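Local coordinates for DNA photolyase (PDB 4U63), which repairs cyclobutane pyrimidine dimers in DNA with light, using a flavin cofactor (FAD) and a methenyltetrahydrofolate antenna, at residues P26-F31 against T110-V115; P52-Y57 against V196-E201; L372-L377 against S414-I419. All blocks are in the same frame, centred on the assembly; numbering follows the deposited sequence.

Overall arrangement
Contacts 1 and 2 share the five-stranded parallel sheet of the N-terminal α/β domain, their centres 9 Å apart. Strand 27-31, the middle one, meets strand 114-118 in contact 1 and lies against strand 53-59, whose start is covered by the loop 196-201 in contact 2; the V27 O to I54 N distance of 2.9 Å fits a hydrogen bond joining the two contacts. Along the chain their segments alternate. Contact 3 comes later, in the helical FAD-binding part, with its centre about 51 Å from either of the others and across the chain's centre. The contacts thus sample the Rossmann-like domain and the helical FAD-binding domain separately.

Contact 1. Residues P26-F31 against T110-V115; sequences PVIVWF and TGADTV
I28 N donates to T114 O at 2.9 Å, nearly straight at 171°, while P26 O, just before the strand, receives D113 N at 3.1 Å in a more bent bond; these two backbone hydrogen bonds join P26-F31 to T110-V115. CA-H groups add weaker contacts: A112 CA stands 3.2 Å from P26 O, and V115 CA approaches I28 O. I28 and V115 pair in parallel register.

The P26 ring packs on the end of the turn, its CG 3.3 Å from the carbonyl T110 O. Apolar contacts gather on A112, whose methyl meets P26 CB; A112 CB also receives I28 CD1, at 3.9 Å. V27 and T114 run side by side on the face of the sheet opposite I28 and V115; with chi1 of V27 at 49°, CG2 lies anti to the backbone N and meets T114 CB.

Polar side chains brace the turn and the start of the strand. T110 OG1 accepts A112 N in an ST turn and also bonds to L106 O, while T114 OG1 meets D113 OD1, which H49 NE2 also holds, from above the carboxylate plane.

Helix 99-110 packs on the I28 and V115 face, helix 41-49 on the V27 and T114 face, and strand 53-59 flanks 27-31 along the edge away from 114-118, as in a Rossmann-like α/β sheet.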
loop_
_atom_site.group_PDB
_atom_site.type_symbol
_atom_site.label_atom_id
_atom_site.label_comp_id
_atom_site.label_asym_id
_atom_site.label_seq_id
_atom_site.Cartn_x
_atom_site.Cartn_y
_atom_site.Cartn_z
ATOM N N PRO A 26 0.816 -4.184 34.678
ATOM C CA PRO A 26 0.690 -4.495 33.261
ATOM C C PRO A 26 1.208 -3.401 32.326
ATOM O O PRO A 26 1.508 -2.261 32.751
ATOM C CB PRO A 26 -0.827 -4.667 33.065
ATOM C CG PRO A 26 -1.356 -4.977 34.420
ATOM C CD PRO A 26 -0.492 -4.203 35.364
ATOM N N VAL A 27 1.299 -3.776 31.059
ATOM C CA VAL A 27 1.667 -2.879 29.972
ATOM C C VAL A 27 0.703 -3.122 28.809
ATOM O O VAL A 27 0.441 -4.279 28.428
ATOM C CB VAL A 27 3.144 -3.077 29.534
ATOM C CG1 VAL A 27 3.480 -4.552 29.312
ATOM C CG2 VAL A 27 3.457 -2.263 28.278
ATOM N N ILE A 28 0.176 -2.034 28.253
ATOM C CA ILE A 28 -0.709 -2.102 27.104
ATOM C C ILE A 28 0.090 -1.909 25.820
ATOM O O ILE A 28 0.894 -0.981 25.716
ATOM C CB ILE A 28 -1.817 -1.031 27.197
ATOM C CG1 ILE A 28 -2.716 -1.334 28.407
ATOM C CG2 ILE A 28 -2.642 -0.978 25.917
ATOM C CD1 ILE A 28 -3.506 -0.154 28.887
ATOM N N VAL A 29 -0.136 -2.794 24.853
ATOM C CA VAL A 29 0.454 -2.678 23.528
ATOM C C VAL A 29 -0.666 -2.362 22.561
ATOM O O VAL A 29 -1.521 -3.208 22.304
ATOM C CB VAL A 29 1.156 -3.976 23.065
ATOM C CG1 VAL A 29 1.781 -3.769 21.688
ATOM C CG2 VAL A 29 2.210 -4.404 24.067
ATOM N N TRP A 30 -0.651 -1.152 22.018
ATOM C CA TRP A 30 -1.688 -0.713 21.085
ATOM C C TRP A 30 -1.221 -0.948 19.644
ATOM O O TRP A 30 -0.309 -0.273 19.181
ATOM C CB TRP A 30 -2.036 0.766 21.349
ATOM C CG TRP A 30 -3.031 1.351 20.385
ATOM C CD1 TRP A 30 -3.953 0.669 19.621
ATOM C CD2 TRP A 30 -3.216 2.738 20.088
ATOM N NE1 TRP A 30 -4.676 1.545 18.873
ATOM C CE2 TRP A 30 -4.250 2.823 19.133
ATOM C CE3 TRP A 30 -2.599 3.920 20.528
ATOM C CZ2 TRP A 30 -4.690 4.045 18.607
ATOM C CZ3 TRP A 30 -3.035 5.144 19.998
ATOM C CH2 TRP A 30 -4.076 5.191 19.053
ATOM N N PHE A 31 -1.849 -1.930 18.977
ATOM C CA PHE A 31 -1.612 -2.271 17.567
ATOM C C PHE A 31 -2.447 -1.395 16.629
ATOM O O PHE A 31 -3.631 -1.144 16.894
ATOM C CB PHE A 31 -1.998 -3.733 17.286
ATOM C CG PHE A 31 -0.997 -4.748 17.763
ATOM C CD1 PHE A 31 -1.044 -5.237 19.061
ATOM C CD2 PHE A 31 -0.022 -5.236 16.903
ATOM C CE1 PHE A 31 -0.122 -6.189 19.491
ATOM C CE2 PHE A 31 0.894 -6.179 17.325
ATOM C CZ PHE A 31 0.843 -6.665 18.621
ATOM N N THR A 110 -6.973 -2.610 34.351
ATOM C CA THR A 110 -5.824 -3.520 34.481
ATOM C C THR A 110 -4.766 -3.050 35.482
ATOM O O THR A 110 -4.026 -3.871 36.020
ATOM C CB THR A 110 -5.125 -3.730 33.128
ATOM O OG1 THR A 110 -4.597 -2.487 32.660
ATOM C CG2 THR A 110 -6.093 -4.310 32.092
ATOM N N GLY A 111 -4.699 -1.742 35.725
ATOM C CA GLY A 111 -3.646 -1.149 36.551
ATOM C C GLY A 111 -2.335 -0.939 35.798
ATOM O O GLY A 111 -1.293 -0.730 36.426
ATOM N N ALA A 112 -2.382 -0.990 34.460
ATOM C CA ALA A 112 -1.194 -0.806 33.622
ATOM C C ALA A 112 -0.543 0.537 33.906
ATOM O O ALA A 112 -1.234 1.523 34.150
ATOM C CB ALA A 112 -1.556 -0.901 32.146
ATOM N N ASP A 113 0.784 0.575 33.892
ATOM C CA ASP A 113 1.508 1.833 34.097
ATOM C C ASP A 113 2.151 2.356 32.809
ATOM O O ASP A 113 2.752 3.423 32.815
ATOM C CB ASP A 113 2.556 1.694 35.217
ATOM C CG ASP A 113 3.708 0.772 34.853
ATOM O OD1 ASP A 113 3.751 0.257 33.710
ATOM O OD2 ASP A 113 4.577 0.566 35.736
ATOM N N THR A 114 2.015 1.601 31.714
ATOM C CA THR A 114 2.674 1.923 30.462
ATOM C C THR A 114 1.792 1.585 29.268
ATOM O O THR A 114 1.082 0.567 29.267
ATOM C CB THR A 114 4.024 1.158 30.343
ATOM O OG1 THR A 114 4.859 1.482 31.458
ATOM C CG2 THR A 114 4.777 1.496 29.047
ATOM N N VAL A 115 1.841 2.452 28.258
ATOM C CA VAL A 115 1.274 2.168 26.956
ATOM C C VAL A 115 2.409 2.285 25.954
ATOM O O VAL A 115 3.146 3.267 25.967
ATOM C CB VAL A 115 0.161 3.148 26.547
ATOM C CG1 VAL A 115 -0.409 2.751 25.186
ATOM C CG2 VAL A 115 -0.942 3.189 27.598
#

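Contact 2. Residues P52-Y57 against V196-E201; sequences PVIPVY and VWPKSE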
loop_
_atom_site.group_PDB
_atom_site.type_symbol
_atom_site.label_atom_id
_atom_site.label_comp_id
_atom_site.label_asym_id
_atom_site.label_seq_id
_atom_site.Cartn_x
_atom_site.Cartn_y
_atom_site.Cartn_z
ATOM N N PRO A 52 1.870 -8.463 33.086
ATOM C CA PRO A 52 0.920 -8.802 32.033
ATOM C C PRO A 52 0.979 -7.884 30.815
ATOM O O PRO A 52 1.080 -6.663 30.958
ATOM C CB PRO A 52 -0.437 -8.666 32.728
ATOM C CG PRO A 52 -0.143 -8.898 34.166
ATOM C CD PRO A 52 1.189 -8.252 34.378
ATOM N N VAL A 53 0.922 -8.491 29.633
ATOM C CA VAL A 53 0.891 -7.767 28.373
ATOM C C VAL A 53 -0.555 -7.758 27.890
ATOM O O VAL A 53 -1.192 -8.816 27.794
ATOM C CB VAL A 53 1.819 -8.411 27.322
ATOM C CG1 VAL A 53 1.771 -7.635 26.006
ATOM C CG2 VAL A 53 3.248 -8.479 27.844
ATOM N N ILE A 54 -1.066 -6.566 27.598
ATOM C CA ILE A 54 -2.445 -6.374 27.163
ATOM C C ILE A 54 -2.449 -5.810 25.734
ATOM O O ILE A 54 -2.396 -4.586 25.548
ATOM C CB ILE A 54 -3.211 -5.401 28.087
ATOM C CG1 ILE A 54 -2.968 -5.713 29.577
ATOM C CG2 ILE A 54 -4.704 -5.413 27.750
ATOM C CD1 ILE A 54 -3.440 -7.071 30.031
ATOM N N PRO A 55 -2.500 -6.694 24.719
ATOM C CA PRO A 55 -2.600 -6.221 23.342
ATOM C C PRO A 55 -4.001 -5.725 23.016
ATOM O O PRO A 55 -4.982 -6.394 23.351
ATOM C CB PRO A 55 -2.272 -7.469 22.516
ATOM C CG PRO A 55 -1.564 -8.369 23.450
ATOM C CD PRO A 55 -2.251 -8.140 24.751
ATOM N N VAL A 56 -4.084 -4.567 22.372
ATOM C CA VAL A 56 -5.366 -3.988 21.966
ATOM C C VAL A 56 -5.273 -3.431 20.548
ATOM O O VAL A 56 -4.254 -2.844 20.159
ATOM C CB VAL A 56 -5.846 -2.891 22.961
ATOM C CG1 VAL A 56 -4.877 -1.718 23.029
ATOM C CG2 VAL A 56 -7.256 -2.413 22.608
ATOM N N TYR A 57 -6.339 -3.636 19.783
ATOM C CA TYR A 57 -6.519 -2.971 18.500
ATOM C C TYR A 57 -7.803 -2.154 18.612
ATOM O O TYR A 57 -8.858 -2.691 18.966
ATOM C CB TYR A 57 -6.625 -3.957 17.334
ATOM C CG TYR A 57 -6.814 -3.242 16.016
ATOM C CD1 TYR A 57 -8.082 -2.869 15.589
ATOM C CD2 TYR A 57 -5.725 -2.893 15.217
ATOM C CE1 TYR A 57 -8.272 -2.194 14.406
ATOM C CE2 TYR A 57 -5.910 -2.210 14.013
ATOM C CZ TYR A 57 -7.193 -1.864 13.616
ATOM O OH TYR A 57 -7.433 -1.179 12.438
ATOM N N VAL A 196 -7.223 -11.898 34.726
ATOM C CA VAL A 196 -8.528 -11.585 34.142
ATOM C C VAL A 196 -8.322 -10.686 32.917
ATOM O O VAL A 196 -7.693 -9.637 33.020
ATOM C CB VAL A 196 -9.438 -10.867 35.168
ATOM C CG1 VAL A 196 -10.805 -10.555 34.567
ATOM C CG2 VAL A 196 -9.598 -11.710 36.427
ATOM N N TRP A 197 -8.847 -11.097 31.764
ATOM C CA TRP A 197 -8.742 -10.298 30.533
ATOM C C TRP A 197 -9.851 -9.244 30.471
ATOM O O TRP A 197 -10.992 -9.538 30.816
ATOM C CB TRP A 197 -8.824 -11.184 29.284
ATOM C CG TRP A 197 -7.533 -11.825 28.935
ATOM C CD1 TRP A 197 -7.137 -13.093 29.239
ATOM C CD2 TRP A 197 -6.456 -11.226 28.220
ATOM N NE1 TRP A 197 -5.873 -13.321 28.753
ATOM C CE2 TRP A 197 -5.432 -12.191 28.121
ATOM C CE3 TRP A 197 -6.256 -9.968 27.646
ATOM C CZ2 TRP A 197 -4.222 -11.934 27.473
ATOM C CZ3 TRP A 197 -5.055 -9.709 27.004
ATOM C CH2 TRP A 197 -4.051 -10.688 26.924
ATOM N N PRO A 198 -9.521 -8.009 30.032
ATOM C CA PRO A 198 -10.595 -7.063 29.735
ATOM C C PRO A 198 -11.499 -7.609 28.643
ATOM O O PRO A 198 -11.050 -8.398 27.807
ATOM C CB PRO A 198 -9.848 -5.816 29.236
ATOM C CG PRO A 198 -8.495 -5.929 29.831
ATOM C CD PRO A 198 -8.194 -7.397 29.847
ATOM N N LYS A 199 -12.758 -7.193 28.651
ATOM C CA LYS A 199 -13.714 -7.663 27.657
ATOM C C LYS A 199 -13.343 -7.149 26.272
ATOM O O LYS A 199 -12.776 -6.064 26.126
ATOM C CB LYS A 199 -15.147 -7.259 28.036
ATOM C CG LYS A 199 -15.636 -7.904 29.333
ATOM C CD LYS A 199 -15.790 -9.423 29.221
ATOM C CE LYS A 199 -15.656 -10.111 30.574
ATOM N NZ LYS A 199 -16.549 -9.523 31.610
ATOM N N SER A 200 -13.654 -7.953 25.263
ATOM C CA SER A 200 -13.314 -7.646 23.875
ATOM C C SER A 200 -14.550 -7.677 22.996
ATOM O O SER A 200 -15.459 -8.475 23.224
ATOM C CB SER A 200 -12.317 -8.675 23.348
ATOM O OG SER A 200 -11.996 -8.433 21.988
ATOM N N GLU A 201 -14.569 -6.814 21.982
ATOM C CA GLU A 201 -15.592 -6.875 20.940
ATOM C C GLU A 201 -15.341 -8.089 20.037
ATOM O O GLU A 201 -14.234 -8.636 20.019
ATOM C CB GLU A 201 -15.605 -5.581 20.142
ATOM C CG GLU A 201 -16.088 -4.410 20.988
ATOM C CD GLU A 201 -16.031 -3.077 20.287
ATOM O OE1 GLU A 201 -15.833 -3.038 19.066
ATOM O OE2 GLU A 201 -16.193 -2.057 20.976
#
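W197 brings the outer end of its six-membered ring against the carbonyl O of V53, the CA and side chain of I54 and the ring of P55, and most of the contact is apolar. P55 CD meets the indole at its edge, near the ring plane, 3.8 Å from W197 CH2, and the proline and indole cross at about a right angle. I54 CA approaches the same end of the ring obliquely, 4.2 Å from W197 CZ3, and I54 CD1, at the tip of the side chain, lies 4.3 Å from W197 CZ3. CG of W197 stands anti to its carbonyl carbon (chi1 -82°), which turns the benzo end of the indole to the strand. P198, the next residue, adds a looser touch, its CG 4.4 Å from I54 CG2, the other branch of the isoleucine.

The strand belongs to the parallel sheet of the photolyase N-terminal α/β domain, where 53-59 runs between 27-31 and 93-96. The irregular loop 196-201, lying between helices 168-177 and 219-222, passes over the side of this sheet that carries I54.

No hydrogen bond joins the two segments. The one backbone polar atom at the ring is V53 O, which stands 3.5 Å from W197 CH2, oblique to the indole.

Polar side chains fix the loop farther along, on its way past the sheet: S200 OG accepts the backbone N of L94, and E201 OE1 is held by both S96 OG and W206 NE1. Close to the strand, P198 also packs on L106, E109 and T110 of helix 99-110, while I54 touches P194 from the preceding part of the loop.

Contact 3. Residues L372-L377 against S414-I419; sequences LIKHLL and SPFFRI
The ammonium group of K374 is gripped by three oxygens. NZ donates to R418 O at 2.9 Å and to F416 O at 3.0 Å, and a water 2.8 Å away accepts a third bond and donates in turn to S414 O. Both carbonyls are met from above their planes, by 36° at R418 and 38° at F416, so neither bond lies on a lone pair. Extended beyond CG, the lysine carries its charge from the helix into the turn of the loop 414-419. There P415 to R418 form a type I beta turn, closed by R418 N to P415 O.

The aliphatic part of the same side chain is packed along its length. K374 CE sits over one face of the F416 phenyl ring, 4.3 Å from its centroid and offset toward the rim, a CH-pi contact; the cation-pi attraction from NZ is long and weak at most. K374 CD touches I419 CG1 at 3.8 Å. With chi1 at -168°, CG of F416 lies anti to its backbone N and the ring runs back alongside the lysine in the opposite direction.

Neighbouring helix residues widen the contact. I373 CG2 reaches F416 CE1 obliquely, and H375 CE1 meets I419 CG2, while H375 NE2 is bonded to H480 ND1. The F416 ring also meets Y491 of helix 480-495, and I373, whose side chain is about 7 Å from the bound FAD, packs on W403 of helix 398-407.

A buried lysine charge here faces backbone carbonyls and a water among the atoms of the contact; their partial negative charges would be expected to stabilise the protonated amine, tying the turn to the C-terminal part of helix 362-375.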
loop_
_atom_site.group_PDB
_atom_site.type_symbol
_atom_site.label_atom_id
_atom_site.label_comp_id
_atom_site.label_asym_id
_atom_site.label_seq_id
_atom_site.Cartn_x
_atom_site.Cartn_y
_atom_site.Cartn_z
ATOM N N LEU A 372 -6.384 8.188 -17.230
ATOM C CA LEU A 372 -7.401 8.987 -16.546
ATOM C C LEU A 372 -7.113 10.487 -16.610
ATOM O O LEU A 372 -7.976 11.281 -16.978
ATOM C CB LEU A 372 -7.502 8.556 -15.079
ATOM C CG LEU A 372 -8.580 9.247 -14.251
ATOM C CD1 LEU A 372 -9.961 8.897 -14.793
ATOM C CD2 LEU A 372 -8.461 8.871 -12.789
ATOM N N ILE A 373 -5.881 10.851 -16.267
ATOM C CA ILE A 373 -5.465 12.256 -16.129
ATOM C C ILE A 373 -5.337 12.948 -17.482
ATOM O O ILE A 373 -5.770 14.098 -17.651
ATOM C CB ILE A 373 -4.108 12.333 -15.378
ATOM C CG1 ILE A 373 -4.279 11.816 -13.942
ATOM C CG2 ILE A 373 -3.538 13.755 -15.368
ATOM C CD1 ILE A 373 -2.988 11.393 -13.284
ATOM N N LYS A 374 -4.736 12.257 -18.446
ATOM C CA LYS A 374 -4.412 12.874 -19.735
ATOM C C LYS A 374 -5.414 12.556 -20.822
ATOM O O LYS A 374 -5.940 13.461 -21.438
ATOM C CB LYS A 374 -2.997 12.502 -20.138
ATOM C CG LYS A 374 -2.025 12.966 -19.066
ATOM C CD LYS A 374 -0.598 12.759 -19.440
ATOM C CE LYS A 374 0.305 13.309 -18.355
ATOM N NZ LYS A 374 1.716 13.121 -18.728
ATOM N N HIS A 375 -5.697 11.284 -21.053
ATOM C CA HIS A 375 -6.682 10.928 -22.085
ATOM C C HIS A 375 -8.106 11.321 -21.735
ATOM O O HIS A 375 -8.833 11.772 -22.616
ATOM C CB HIS A 375 -6.609 9.446 -22.428
ATOM C CG HIS A 375 -5.444 9.107 -23.287
ATOM N ND1 HIS A 375 -4.161 9.038 -22.793
ATOM C CD2 HIS A 375 -5.356 8.842 -24.609
ATOM C CE1 HIS A 375 -3.333 8.734 -23.770
ATOM N NE2 HIS A 375 -4.030 8.611 -24.880
ATOM N N LEU A 376 -8.506 11.166 -20.470
ATOM C CA LEU A 376 -9.867 11.564 -20.056
ATOM C C LEU A 376 -9.924 12.948 -19.389
ATOM O O LEU A 376 -11.003 13.485 -19.180
ATOM C CB LEU A 376 -10.488 10.503 -19.145
ATOM C CG LEU A 376 -10.440 9.074 -19.689
ATOM C CD1 LEU A 376 -11.099 8.106 -18.717
ATOM C CD2 LEU A 376 -11.107 8.990 -21.059
ATOM N N LEU A 377 -8.764 13.516 -19.065
ATOM C CA LEU A 377 -8.682 14.829 -18.425
ATOM C C LEU A 377 -9.500 14.895 -17.136
ATOM O O LEU A 377 -10.188 15.892 -16.872
ATOM C CB LEU A 377 -9.101 15.921 -19.421
ATOM C CG LEU A 377 -8.304 17.215 -19.337
ATOM C CD1 LEU A 377 -6.859 16.952 -19.728
ATOM C CD2 LEU A 377 -8.915 18.286 -20.222
ATOM N N SER A 414 7.091 12.864 -14.598
ATOM C CA SER A 414 7.183 12.991 -16.031
ATOM C C SER A 414 6.463 14.307 -16.368
ATOM O O SER A 414 5.391 14.570 -15.815
ATOM C CB SER A 414 6.496 11.814 -16.719
ATOM O OG SER A 414 6.571 11.928 -18.128
ATOM N N PRO A 415 7.042 15.135 -17.262
ATOM C CA PRO A 415 6.352 16.375 -17.647
ATOM C C PRO A 415 4.958 16.084 -18.192
ATOM O O PRO A 415 4.747 15.040 -18.807
ATOM C CB PRO A 415 7.256 16.963 -18.736
ATOM C CG PRO A 415 8.591 16.361 -18.494
ATOM C CD PRO A 415 8.329 14.985 -17.968
ATOM N N PHE A 416 4.015 16.990 -17.958
ATOM C CA PHE A 416 2.627 16.764 -18.378
ATOM C C PHE A 416 2.509 16.506 -19.883
ATOM O O PHE A 416 1.726 15.651 -20.314
ATOM C CB PHE A 416 1.739 17.955 -18.019
ATOM C CG PHE A 416 0.277 17.657 -18.165
ATOM C CD1 PHE A 416 -0.432 17.105 -17.114
ATOM C CD2 PHE A 416 -0.381 17.904 -19.364
ATOM C CE1 PHE A 416 -1.779 16.814 -17.244
ATOM C CE2 PHE A 416 -1.731 17.620 -19.503
ATOM C CZ PHE A 416 -2.428 17.072 -18.439
ATOM N N PHE A 417 3.295 17.238 -20.664
ATOM C CA PHE A 417 3.279 17.135 -22.128
ATOM C C PHE A 417 3.769 15.800 -22.697
ATOM O O PHE A 417 3.552 15.529 -23.874
ATOM C CB PHE A 417 4.042 18.308 -22.782
ATOM C CG PHE A 417 5.499 18.409 -22.393
ATOM C CD1 PHE A 417 6.446 17.530 -22.918
ATOM C CD2 PHE A 417 5.931 19.411 -21.526
ATOM C CE1 PHE A 417 7.783 17.631 -22.567
ATOM C CE2 PHE A 417 7.271 19.519 -21.173
ATOM C CZ PHE A 417 8.198 18.628 -21.694
ATOM N N ARG A 418 4.437 14.981 -21.885
ATOM C CA ARG A 418 4.777 13.611 -22.289
ATOM C C ARG A 418 3.546 12.723 -22.162
ATOM O O ARG A 418 3.171 12.343 -21.052
ATOM C CB ARG A 418 5.884 13.025 -21.428
ATOM C CG ARG A 418 7.280 13.395 -21.852
ATOM C CD ARG A 418 8.278 12.505 -21.142
ATOM N NE ARG A 418 9.632 12.890 -21.491
ATOM C CZ ARG A 418 10.263 12.536 -22.612
ATOM N NH1 ARG A 418 9.674 11.760 -23.527
ATOM N NH2 ARG A 418 11.505 12.963 -22.819
ATOM N N ILE A 419 2.933 12.397 -23.297
ATOM C CA ILE A 419 1.708 11.592 -23.341
ATOM C C ILE A 419 1.898 10.444 -24.314
ATOM O O ILE A 419 1.884 10.648 -25.526
ATOM C CB ILE A 419 0.510 12.415 -23.833
ATOM C CG1 ILE A 419 0.318 13.666 -22.986
ATOM C CG2 ILE A 419 -0.759 11.557 -23.835
ATOM C CD1 ILE A 419 -0.648 14.649 -23.590
HETATM O O HOH W 1 2.790 14.113 -16.388
#